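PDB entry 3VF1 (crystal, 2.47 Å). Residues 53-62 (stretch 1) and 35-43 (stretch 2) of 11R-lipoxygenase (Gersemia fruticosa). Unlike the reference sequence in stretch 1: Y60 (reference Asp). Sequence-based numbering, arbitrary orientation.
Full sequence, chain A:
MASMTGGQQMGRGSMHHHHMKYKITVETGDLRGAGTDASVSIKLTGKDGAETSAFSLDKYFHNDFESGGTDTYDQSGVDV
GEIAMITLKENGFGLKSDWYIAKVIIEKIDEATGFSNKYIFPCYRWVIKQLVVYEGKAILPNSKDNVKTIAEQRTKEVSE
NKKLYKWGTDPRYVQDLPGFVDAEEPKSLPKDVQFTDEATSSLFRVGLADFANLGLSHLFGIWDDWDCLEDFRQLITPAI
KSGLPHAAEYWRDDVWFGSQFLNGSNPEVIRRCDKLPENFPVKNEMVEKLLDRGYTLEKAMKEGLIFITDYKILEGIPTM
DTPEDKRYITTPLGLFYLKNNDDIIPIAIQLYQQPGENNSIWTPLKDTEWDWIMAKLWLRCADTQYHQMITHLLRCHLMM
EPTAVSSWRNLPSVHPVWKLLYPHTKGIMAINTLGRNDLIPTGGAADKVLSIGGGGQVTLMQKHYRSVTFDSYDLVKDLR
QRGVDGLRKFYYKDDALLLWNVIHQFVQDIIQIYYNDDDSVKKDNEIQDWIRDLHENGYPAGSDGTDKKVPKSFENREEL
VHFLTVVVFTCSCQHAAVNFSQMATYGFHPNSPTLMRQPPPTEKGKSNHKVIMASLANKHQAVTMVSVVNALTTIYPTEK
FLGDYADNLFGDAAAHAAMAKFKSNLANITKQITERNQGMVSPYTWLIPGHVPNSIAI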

# COMPACT_ATOMS: atom_id res chain seq x y z
N SER A 53 -26.02 -14.33 32.84
CA SER A 53 -25.96 -15.68 32.31
C SER A 53 -26.07 -15.66 30.79
O SER A 53 -26.66 -14.74 30.21
CB SER A 53 -27.07 -16.54 32.91
OG SER A 53 -26.95 -17.89 32.48
N ALA A 54 -25.50 -16.67 30.15
CA ALA A 54 -25.45 -16.74 28.69
C ALA A 54 -26.83 -16.80 28.06
O ALA A 54 -27.45 -17.86 28.00
CB ALA A 54 -24.62 -17.94 28.26
N PHE A 55 -27.32 -15.65 27.58
CA PHE A 55 -28.55 -15.62 26.81
C PHE A 55 -28.36 -16.40 25.52
O PHE A 55 -27.23 -16.75 25.17
CB PHE A 55 -28.95 -14.18 26.48
CG PHE A 55 -29.28 -13.35 27.69
CD1 PHE A 55 -30.49 -13.50 28.33
CD2 PHE A 55 -28.38 -12.41 28.17
CE1 PHE A 55 -30.80 -12.74 29.44
CE2 PHE A 55 -28.69 -11.64 29.27
CZ PHE A 55 -29.90 -11.80 29.91
N SER A 56 -29.45 -16.68 24.82
CA SER A 56 -29.38 -17.41 23.56
C SER A 56 -29.98 -16.60 22.41
O SER A 56 -31.19 -16.43 22.32
CB SER A 56 -30.10 -18.76 23.68
OG SER A 56 -29.34 -19.67 24.46
N LEU A 57 -29.10 -16.11 21.55
CA LEU A 57 -29.52 -15.33 20.38
C LEU A 57 -29.70 -16.25 19.18
O LEU A 57 -28.74 -16.82 18.67
CB LEU A 57 -28.48 -14.26 20.07
CG LEU A 57 -28.15 -13.31 21.22
CD1 LEU A 57 -27.05 -12.34 20.81
CD2 LEU A 57 -29.39 -12.56 21.68
N ASP A 58 -30.95 -16.39 18.73
CA ASP A 58 -31.25 -17.24 17.59
C ASP A 58 -31.17 -16.45 16.29
O ASP A 58 -31.90 -15.48 16.09
CB ASP A 58 -32.65 -17.85 17.74
CG ASP A 58 -32.77 -18.74 18.96
OD1 ASP A 58 -31.75 -19.33 19.37
OD2 ASP A 58 -33.89 -18.84 19.51
N LYS A 59 -30.27 -16.87 15.41
CA LYS A 59 -30.11 -16.24 14.11
C LYS A 59 -30.13 -17.29 13.01
O LYS A 59 -29.34 -18.23 13.02
CB LYS A 59 -28.80 -15.45 14.06
CG LYS A 59 -28.52 -14.78 12.72
CD LYS A 59 -29.62 -13.80 12.34
CE LYS A 59 -29.30 -13.09 11.03
NZ LYS A 59 -30.40 -12.19 10.59
N TYR A 60 -31.04 -17.12 12.06
CA TYR A 60 -31.16 -18.05 10.94
C TYR A 60 -31.14 -17.29 9.62
O TYR A 60 -31.85 -16.30 9.45
CB TYR A 60 -32.46 -18.85 11.06
CG TYR A 60 -32.61 -19.58 12.37
CD1 TYR A 60 -31.93 -20.77 12.61
CD2 TYR A 60 -33.43 -19.09 13.38
CE1 TYR A 60 -32.06 -21.44 13.81
CE2 TYR A 60 -33.57 -19.76 14.58
CZ TYR A 60 -32.88 -20.93 14.79
OH TYR A 60 -33.01 -21.60 15.98
N PHE A 61 -30.32 -17.76 8.69
CA PHE A 61 -30.20 -17.13 7.38
C PHE A 61 -31.12 -17.80 6.37
O PHE A 61 -30.98 -18.99 6.08
CB PHE A 61 -28.76 -17.17 6.89
CG PHE A 61 -27.84 -16.23 7.62
CD1 PHE A 61 -27.95 -14.86 7.45
CD2 PHE A 61 -26.87 -16.71 8.49
CE1 PHE A 61 -27.12 -13.99 8.12
CE2 PHE A 61 -26.03 -15.84 9.16
CZ PHE A 61 -26.15 -14.48 8.98
N HIS A 62 -32.07 -17.04 5.84
CA HIS A 62 -33.03 -17.55 4.87
C HIS A 62 -32.32 -18.07 3.62
O HIS A 62 -32.29 -19.27 3.37
CB HIS A 62 -34.04 -16.47 4.49
CG HIS A 62 -34.74 -15.85 5.66
ND1 HIS A 62 -34.26 -14.73 6.31
CD2 HIS A 62 -35.87 -16.20 6.31
CE1 HIS A 62 -35.07 -14.41 7.30
NE2 HIS A 62 -36.06 -15.28 7.33
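Stretch 2 (35-43) GTDASVSIK

Stretch 2 runs alongside stretch 1 in the opposite sense, so that K43 lies near A54 at one end and T36 near F61 at the other. Residues 40-43 form a strand, extended in backbone conformation and continuing later in the chain, while 35-39 approach it as an irregular segment. The N-to-C direction of this strand makes an angle of 141° with that of the weakly bonded strand at about 55-57, and the two axes come within 4.5 Å. The pairing is therefore antiparallel but distinctly skewed. Together the stretches bury 755 Å², with L57, I42 and F61 covered most.

L57 is the centre of the arrangement. Its backbone pairs with V40 in both directions: L57 N donates to V40 O at 2.6 Å, and V40 N donates to L57 O at 2.9 Å. L57 CA and V40 CA stand 5.2 Å apart, and both side chains project on the face of the sheet that also carries F55 and I42. There the m,t rotamer of L57 brings its CD1 to 3.6 Å from I42 CG2 and 4.1 Å from V40 CG2. Branched aliphatic residues suit this buried face, since their methyl groups pack closely and leave no polar atom without a partner. Just beyond the pair, S39 CA lies 3.1 Å from L57 O in a CA-H...O contact.

I42 carries the same apolar face towards F55. I42 CG2 lies 3.8 Å from F55 CB as well as against the leucine, so one methyl touches two neighbours of stretch 1. The backbones are joined by I42 N to F55 O and F55 N to I42 O, both 3.2 Å; these are longer than the bonds at L57. Between these pairs, S56 and S41 face one another with CA atoms 4.4 Å apart and their CB atoms on the other face of the sheet. Serine suits S41, which is partly exposed: its hydroxyl finds a hydrogen-bonding partner elsewhere in the structure.

Past V40 the ladder loses its regularity, and a side chain takes part in the backbone bonding. K59 N donates to S39 OG at 3.1 Å, and S39 OG in turn donates to D37 OD1 at 3.1 Å. A serine hydroxyl can accept one hydrogen bond while giving another, and here the hydroxyl of S39 takes the bond from K59 across the stretches, while its own bond to D37 stays within stretch 2. K59 O then receives A38 N at 2.9 Å. Y60, which differs from the reference sequence, sets its ring edge towards the same aspartate, with CE1 3.3 Å from D37 OD2.

F61 closes the contact. Its backbone is held by a weak hydrogen bond from F61 N to T36 O, 3.4 Å, while its buried ring brings CE2 to 3.4 Å from A38 CB. The alanine points toward stretch 1, and its short side chain allows the aromatic ring to approach closely, completing the contact with an apolar pair.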

# COMPACT_ATOMS: atom_id res chain seq x y z
N GLY A 35 -23.65 -21.55 5.55
CA GLY A 35 -24.40 -22.24 6.59
C GLY A 35 -25.75 -21.60 6.84
O GLY A 35 -26.22 -20.80 6.03
N THR A 36 -26.36 -21.94 7.97
CA THR A 36 -27.69 -21.43 8.30
C THR A 36 -27.78 -21.00 9.76
O THR A 36 -28.05 -19.84 10.06
CB THR A 36 -28.77 -22.49 8.03
OG1 THR A 36 -28.75 -22.87 6.65
CG2 THR A 36 -30.15 -21.96 8.38
N ASP A 37 -27.56 -21.95 10.67
CA ASP A 37 -27.71 -21.68 12.09
C ASP A 37 -26.57 -20.81 12.62
O ASP A 37 -25.51 -21.31 12.97
CB ASP A 37 -27.77 -23.00 12.87
CG ASP A 37 -28.46 -22.86 14.21
OD1 ASP A 37 -27.93 -22.15 15.09
OD2 ASP A 37 -29.54 -23.46 14.39
N ALA A 38 -26.80 -19.50 12.66
CA ALA A 38 -25.80 -18.57 13.14
C ALA A 38 -26.11 -18.12 14.57
O ALA A 38 -25.69 -17.05 15.00
CB ALA A 38 -25.72 -17.36 12.23
N SER A 39 -26.84 -18.96 15.30
CA SER A 39 -27.21 -18.65 16.67
C SER A 39 -26.00 -18.62 17.59
O SER A 39 -25.07 -19.42 17.44
CB SER A 39 -28.22 -19.68 17.19
OG SER A 39 -29.39 -19.70 16.39
N VAL A 40 -26.01 -17.70 18.54
CA VAL A 40 -24.92 -17.57 19.51
C VAL A 40 -25.49 -17.25 20.88
O VAL A 40 -26.69 -17.04 21.04
CB VAL A 40 -23.94 -16.45 19.11
CG1 VAL A 40 -23.31 -16.75 17.76
CG2 VAL A 40 -24.64 -15.11 19.09
N SER A 41 -24.62 -17.22 21.88
CA SER A 41 -25.01 -16.83 23.23
C SER A 41 -24.24 -15.58 23.65
O SER A 41 -23.09 -15.41 23.26
CB SER A 41 -24.75 -17.97 24.22
OG SER A 41 -23.38 -18.33 24.23
N ILE A 42 -24.89 -14.72 24.43
CA ILE A 42 -24.27 -13.46 24.83
C ILE A 42 -24.30 -13.25 26.34
O ILE A 42 -25.36 -13.15 26.95
CB ILE A 42 -24.96 -12.26 24.14
CG1 ILE A 42 -24.37 -10.94 24.65
CG2 ILE A 42 -26.47 -12.29 24.37
CD1 ILE A 42 -24.81 -9.73 23.87
N LYS A 43 -23.11 -13.20 26.95
CA LYS A 43 -22.99 -12.94 28.38
C LYS A 43 -22.51 -11.52 28.63
O LYS A 43 -21.40 -11.16 28.25
CB LYS A 43 -22.02 -13.93 29.03
CG LYS A 43 -21.78 -13.66 30.51
CD LYS A 43 -20.93 -14.74 31.17
CE LYS A 43 -19.51 -14.76 30.63
NZ LYS A 43 -18.64 -15.69 31.40